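Long-range contact in transcriptional regulator (Aquifex aeolicus, PDB 2EH3), which probably binds DNA through a helix-turn-helix domain and acts as a transcription factor of the TetR/AcrR family: residues I53-F65 with L76-V90. Numbering follows the deposited sequence.
With MG (magnesium ion), chain C; MG (magnesium ion), chain B.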
loop_
_atom_site.group_PDB
_atom_site.type_symbol
_atom_site.label_atom_id
_atom_site.label_comp_id
_atom_site.label_asym_id
_atom_site.label_seq_id
_atom_site.Cartn_x
_atom_site.Cartn_y
_atom_site.Cartn_z
ATOM N N ILE A 53 5.634 -7.627 18.169
ATOM C CA ILE A 53 6.166 -8.186 16.924
ATOM C C ILE A 53 6.603 -7.034 16.025
ATOM O O ILE A 53 7.702 -7.049 15.459
ATOM C CB ILE A 53 5.083 -9.027 16.174
ATOM C CG1 ILE A 53 4.846 -10.340 16.920
ATOM C CG2 ILE A 53 5.515 -9.306 14.740
ATOM C CD1 ILE A 53 3.761 -11.191 16.292
ATOM N N ILE A 54 5.729 -6.039 15.895
ATOM C CA ILE A 54 6.039 -4.887 15.068
ATOM C C ILE A 54 7.183 -4.093 15.666
ATOM O O ILE A 54 8.129 -3.713 14.946
ATOM C CB ILE A 54 4.787 -3.993 14.909
ATOM C CG1 ILE A 54 3.667 -4.808 14.236
ATOM C CG2 ILE A 54 5.127 -2.719 14.104
ATOM C CD1 ILE A 54 3.999 -5.336 12.829
ATOM N N GLU A 55 7.120 -3.864 16.976
ATOM C CA GLU A 55 8.152 -3.091 17.664
ATOM C C GLU A 55 9.544 -3.696 17.483
ATOM O O GLU A 55 10.535 -2.970 17.294
ATOM C CB GLU A 55 7.817 -2.984 19.147
ATOM C CG GLU A 55 8.553 -1.880 19.879
ATOM C CD GLU A 55 8.051 -0.496 19.508
ATOM O OE1 GLU A 55 7.022 -0.390 18.803
ATOM O OE2 GLU A 55 8.686 0.489 19.935
ATOM N N ARG A 56 9.634 -5.019 17.539
ATOM C CA ARG A 56 10.934 -5.653 17.385
ATOM C C ARG A 56 11.475 -5.526 15.960
ATOM O O ARG A 56 12.684 -5.350 15.779
ATOM C CB ARG A 56 10.870 -7.105 17.838
ATOM C CG ARG A 56 10.768 -7.214 19.337
ATOM C CD ARG A 56 10.834 -8.659 19.771
ATOM N NE ARG A 56 10.817 -8.746 21.225
ATOM C CZ ARG A 56 11.466 -9.669 21.919
ATOM N NH1 ARG A 56 12.182 -10.594 21.293
ATOM N NH2 ARG A 56 11.407 -9.651 23.237
ATOM N N THR A 57 10.601 -5.584 14.947
ATOM C CA THR A 57 11.089 -5.425 13.579
ATOM C C THR A 57 11.442 -3.944 13.363
ATOM O O THR A 57 12.424 -3.630 12.682
ATOM C CB THR A 57 10.056 -5.930 12.522
ATOM O OG1 THR A 57 9.933 -7.355 12.634
ATOM C CG2 THR A 57 10.531 -5.640 11.113
ATOM N N HIS A 58 10.682 -3.043 13.968
ATOM C CA HIS A 58 10.977 -1.608 13.850
ATOM C C HIS A 58 12.353 -1.347 14.453
ATOM O O HIS A 58 13.138 -0.556 13.920
ATOM C CB HIS A 58 9.946 -0.775 14.615
ATOM C CG HIS A 58 10.186 0.706 14.544
ATOM N ND1 HIS A 58 9.924 1.551 15.601
ATOM C CD2 HIS A 58 10.640 1.494 13.541
ATOM C CE1 HIS A 58 10.202 2.794 15.251
ATOM N NE2 HIS A 58 10.636 2.789 14.007
ATOM N N LYS A 59 12.636 -1.996 15.580
ATOM C CA LYS A 59 13.934 -1.815 16.228
ATOM C C LYS A 59 15.069 -2.252 15.330
ATOM O O LYS A 59 16.149 -1.666 15.404
ATOM C CB LYS A 59 13.985 -2.547 17.570
ATOM C CG LYS A 59 13.344 -1.728 18.672
ATOM C CD LYS A 59 13.116 -2.529 19.937
ATOM C CE LYS A 59 12.727 -1.605 21.062
ATOM N NZ LYS A 59 11.703 -0.617 20.617
ATOM N N LYS A 60 14.849 -3.271 14.493
ATOM C CA LYS A 60 15.896 -3.707 13.567
ATOM C C LYS A 60 16.098 -2.597 12.539
ATOM O O LYS A 60 17.216 -2.397 12.046
ATOM C CB LYS A 60 15.508 -5.014 12.845
ATOM C CG LYS A 60 15.548 -6.218 13.759
ATOM C CD LYS A 60 14.996 -7.476 13.096
ATOM C CE LYS A 60 14.909 -8.595 14.134
ATOM N NZ LYS A 60 14.074 -9.756 13.706
ATOM N N ILE A 61 15.016 -1.884 12.214
ATOM C CA ILE A 61 15.096 -0.793 11.250
ATOM C C ILE A 61 15.843 0.384 11.862
ATOM O O ILE A 61 16.697 0.999 11.212
ATOM C CB ILE A 61 13.689 -0.351 10.791
ATOM C CG1 ILE A 61 13.011 -1.517 10.058
ATOM C CG2 ILE A 61 13.790 0.858 9.856
ATOM C CD1 ILE A 61 13.767 -2.018 8.851
ATOM N N ILE A 62 15.528 0.697 13.112
ATOM C CA ILE A 62 16.235 1.776 13.797
ATOM C C ILE A 62 17.728 1.425 13.820
ATOM O O ILE A 62 18.569 2.280 13.520
ATOM C CB ILE A 62 15.701 1.951 15.227
ATOM C CG1 ILE A 62 14.262 2.463 15.142
ATOM C CG2 ILE A 62 16.590 2.913 16.048
ATOM C CD1 ILE A 62 13.602 2.658 16.505
ATOM N N SER A 63 18.055 0.184 14.178
ATOM C CA SER A 63 19.458 -0.256 14.207
ATOM C C SER A 63 20.122 -0.104 12.848
ATOM O O SER A 63 21.276 0.331 12.755
ATOM C CB SER A 63 19.557 -1.725 14.635
ATOM O OG SER A 63 19.214 -1.843 15.995
ATOM N N LEU A 64 19.401 -0.478 11.794
ATOM C CA LEU A 64 19.925 -0.365 10.444
ATOM C C LEU A 64 20.365 1.077 10.159
ATOM O O LEU A 64 21.463 1.311 9.640
ATOM C CB LEU A 64 18.855 -0.802 9.433
ATOM C CG LEU A 64 19.190 -0.661 7.944
ATOM C CD1 LEU A 64 18.754 -1.917 7.203
ATOM C CD2 LEU A 64 18.500 0.548 7.368
ATOM N N PHE A 65 19.508 2.040 10.484
ATOM C CA PHE A 65 19.850 3.428 10.240
ATOM C C PHE A 65 21.033 3.846 11.093
ATOM O O PHE A 65 21.940 4.500 10.597
ATOM C CB PHE A 65 18.667 4.353 10.555
ATOM C CG PHE A 65 17.663 4.439 9.456
ATOM C CD1 PHE A 65 17.981 5.058 8.258
ATOM C CD2 PHE A 65 16.390 3.886 9.612
ATOM C CE1 PHE A 65 17.050 5.128 7.228
ATOM C CE2 PHE A 65 15.458 3.959 8.583
ATOM C CZ PHE A 65 15.799 4.585 7.389
ATOM N N LEU A 76 22.842 2.019 1.840
ATOM C CA LEU A 76 21.936 1.987 3.000
ATOM C C LEU A 76 20.611 1.351 2.523
ATOM O O LEU A 76 20.028 0.495 3.204
ATOM C CB LEU A 76 21.652 3.412 3.505
ATOM C CG LEU A 76 20.551 3.453 4.576
ATOM C CD1 LEU A 76 21.077 2.878 5.873
ATOM C CD2 LEU A 76 20.071 4.916 4.753
ATOM N N LEU A 77 20.125 1.770 1.358
ATOM C CA LEU A 77 18.872 1.226 0.855
ATOM C C LEU A 77 18.963 -0.266 0.507
ATOM O O LEU A 77 18.000 -0.993 0.692
ATOM C CB LEU A 77 18.364 2.076 -0.327
ATOM C CG LEU A 77 17.971 3.477 0.221
ATOM C CD1 LEU A 77 18.034 4.554 -0.877
ATOM C CD2 LEU A 77 16.597 3.401 0.855
ATOM N N GLU A 78 20.117 -0.717 0.001
ATOM C CA GLU A 78 20.268 -2.130 -0.259
ATOM C C GLU A 78 20.104 -2.914 1.047
ATOM O O GLU A 78 19.458 -3.966 1.075
ATOM C CB GLU A 78 21.640 -2.399 -0.852
ATOM C CG GLU A 78 21.915 -3.924 -1.039
ATOM C CD GLU A 78 23.292 -4.238 -1.538
ATOM O OE1 GLU A 78 24.040 -3.332 -1.957
ATOM O OE2 GLU A 78 23.644 -5.448 -1.484
HETATM N N MSE A 79 20.671 -2.398 2.129
HETATM C CA MSE A 79 20.567 -3.067 3.425
HETATM C C MSE A 79 19.147 -3.073 3.955
HETATM O O MSE A 79 18.695 -4.053 4.555
HETATM C CB MSE A 79 21.474 -2.359 4.424
HETATM C CG MSE A 79 21.502 -3.003 5.772
HETATM SE SE MSE A 79 22.542 -4.646 5.793
HETATM C CE MSE A 79 24.024 -4.070 4.816
ATOM N N PHE A 80 18.460 -1.959 3.720
ATOM C CA PHE A 80 17.066 -1.771 4.137
ATOM C C PHE A 80 16.229 -2.844 3.435
ATOM O O PHE A 80 15.427 -3.521 4.062
ATOM C CB PHE A 80 16.649 -0.320 3.742
ATOM C CG PHE A 80 15.348 0.195 4.366
ATOM C CD1 PHE A 80 14.578 -0.579 5.233
ATOM C CD2 PHE A 80 14.901 1.474 4.036
ATOM C CE1 PHE A 80 13.376 -0.089 5.766
ATOM C CE2 PHE A 80 13.693 1.976 4.567
ATOM C CZ PHE A 80 12.942 1.178 5.431
ATOM N N LEU A 81 16.415 -3.001 2.126
ATOM C CA LEU A 81 15.679 -4.029 1.398
ATOM C C LEU A 81 16.032 -5.427 1.901
ATOM O O LEU A 81 15.159 -6.276 2.036
ATOM C CB LEU A 81 15.970 -3.917 -0.105
ATOM C CG LEU A 81 15.439 -5.063 -0.985
ATOM C CD1 LEU A 81 13.926 -5.159 -0.947
ATOM C CD2 LEU A 81 15.922 -4.825 -2.428
ATOM N N GLU A 82 17.304 -5.675 2.207
ATOM C CA GLU A 82 17.662 -6.996 2.684
ATOM C C GLU A 82 16.942 -7.331 4.002
ATOM O O GLU A 82 16.434 -8.446 4.165
ATOM C CB GLU A 82 19.176 -7.084 2.855
ATOM C CG GLU A 82 19.907 -7.160 1.524
ATOM C CD GLU A 82 21.377 -6.857 1.653
ATOM O OE1 GLU A 82 21.785 -6.396 2.742
ATOM O OE2 GLU A 82 22.149 -7.036 0.669
ATOM N N VAL A 83 16.895 -6.368 4.925
ATOM C CA VAL A 83 16.215 -6.590 6.201
ATOM C C VAL A 83 14.725 -6.786 5.971
ATOM O O VAL A 83 14.148 -7.715 6.526
ATOM C CB VAL A 83 16.451 -5.419 7.177
ATOM C CG1 VAL A 83 15.492 -5.516 8.391
ATOM C CG2 VAL A 83 17.919 -5.447 7.629
ATOM N N LEU A 84 14.096 -5.938 5.157
ATOM C CA LEU A 84 12.667 -6.134 4.918
ATOM C C LEU A 84 12.398 -7.524 4.326
ATOM O O LEU A 84 11.406 -8.173 4.679
ATOM C CB LEU A 84 12.123 -5.070 3.983
ATOM C CG LEU A 84 12.158 -3.632 4.507
ATOM C CD1 LEU A 84 11.733 -2.669 3.402
ATOM C CD2 LEU A 84 11.241 -3.508 5.714
ATOM N N TYR A 85 13.283 -7.987 3.427
ATOM C CA TYR A 85 13.098 -9.288 2.798
ATOM C C TYR A 85 13.229 -10.404 3.833
ATOM O O TYR A 85 12.424 -11.333 3.836
ATOM C CB TYR A 85 14.113 -9.487 1.654
ATOM C CG TYR A 85 13.781 -10.657 0.759
ATOM C CD1 TYR A 85 12.945 -10.493 -0.358
ATOM C CD2 TYR A 85 14.252 -11.926 1.058
ATOM C CE1 TYR A 85 12.581 -11.598 -1.171
ATOM C CE2 TYR A 85 13.892 -13.044 0.258
ATOM C CZ TYR A 85 13.063 -12.857 -0.845
ATOM O OH TYR A 85 12.724 -13.933 -1.626
ATOM N N ARG A 86 14.240 -10.326 4.694
ATOM C CA ARG A 86 14.418 -11.327 5.762
ATOM C C ARG A 86 13.187 -11.322 6.683
ATOM O O ARG A 86 12.760 -12.377 7.167
ATOM C CB ARG A 86 15.650 -11.009 6.620
ATOM C CG ARG A 86 16.998 -11.145 5.925
ATOM C CD ARG A 86 18.124 -11.358 6.949
ATOM N NE ARG A 86 18.135 -10.380 8.039
ATOM C CZ ARG A 86 18.697 -9.175 7.972
ATOM N NH1 ARG A 86 19.306 -8.780 6.861
ATOM N NH2 ARG A 86 18.659 -8.367 9.024
ATOM N N GLU A 87 12.643 -10.130 6.921
ATOM C CA GLU A 87 11.459 -9.945 7.782
ATOM C C GLU A 87 10.170 -9.937 6.957
ATOM O O GLU A 87 9.175 -9.391 7.412
ATOM C CB GLU A 87 11.548 -8.599 8.538
ATOM C CG GLU A 87 12.804 -8.414 9.385
ATOM C CD GLU A 87 12.765 -9.203 10.684
ATOM O OE1 GLU A 87 11.748 -9.088 11.404
ATOM O OE2 GLU A 87 13.746 -9.916 10.978
ATOM N N LYS A 88 10.139 -10.596 5.792
ATOM C CA LYS A 88 8.939 -10.512 4.952
ATOM C C LYS A 88 7.631 -10.991 5.575
ATOM O O LYS A 88 6.567 -10.493 5.222
ATOM C CB LYS A 88 9.181 -11.173 3.585
ATOM C CG LYS A 88 9.611 -12.611 3.632
ATOM C CD LYS A 88 10.094 -13.018 2.239
ATOM C CE LYS A 88 10.869 -14.317 2.304
ATOM N NZ LYS A 88 12.022 -14.226 3.249
ATOM N N LYS A 89 7.694 -11.929 6.519
ATOM C CA LYS A 89 6.460 -12.371 7.176
ATOM C C LYS A 89 5.895 -11.233 8.012
ATOM O O LYS A 89 4.676 -11.030 8.077
ATOM C CB LYS A 89 6.731 -13.627 8.029
ATOM C CG LYS A 89 6.982 -14.862 7.149
ATOM C CD LYS A 89 7.176 -16.117 7.988
ATOM C CE LYS A 89 7.622 -17.294 7.121
ATOM N NZ LYS A 89 6.582 -17.710 6.151
ATOM N N VAL A 90 6.772 -10.454 8.643
ATOM C CA VAL A 90 6.305 -9.338 9.442
ATOM C C VAL A 90 5.813 -8.219 8.522
ATOM O O VAL A 90 4.865 -7.525 8.865
ATOM C CB VAL A 90 7.416 -8.836 10.392
ATOM C CG1 VAL A 90 6.939 -7.621 11.188
ATOM C CG2 VAL A 90 7.826 -9.968 11.332
HETATM MG MG MG C . 24.577 -6.616 0.307
HETATM MG MG MG B . 26.371 -3.445 -2.101
HETATM O O HOH W 1 23.903 -4.944 1.825
HETATM O O HOH W 2 28.682 -2.863 -2.280
HETATM O O HOH W 3 26.200 -3.327 -4.445
#
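In a TetR-family fold, helix 46-67 runs antiparallel to helix 73-86 of the C-terminal regulatory domain, setting Leu64 against that helix and Thr57 and Lys60 onto Glu87; the axes of 53-65 and 76-86 approach to 10.4 Å, with N-to-C directions at 162°. Leu64 is a knob in the hole made by Leu76, Met79 (selenomethionine), Phe80 and Val83. Its CD2 branch lies 3.8 Å from Leu76 CD1, while CD1 presses on Met79 CG at 3.3 Å, closer than normal carbon contact. Alongside, Phe65 turns its edge to the face of Phe80, centroids 5.8 Å apart and planes at 64°, and Ile61 CD1 reaches Phe80 CE1 at 3.7 Å.

Ile53 also touches Leu8 of helix 3-18, consistent with helix 46-67 linking the predicted DNA-binding domain to the regulatory bundle. Glu87, the N-cap residue of helix 88-99, splits its carboxylate between two donors, both standing out of its plane: Thr57 OG1 meets OE1 on the anti side at 2.8 Å, and Lys60 NZ forms a salt bridge to OE2 on the syn side, also 2.8 Å. A bend at chi2 (-76°) folds the carboxylate toward them. On helix 73-86, Glu78 bridges two magnesium ions, OE1 on one and OE2 on the other, which Glu82 OE2 also binds.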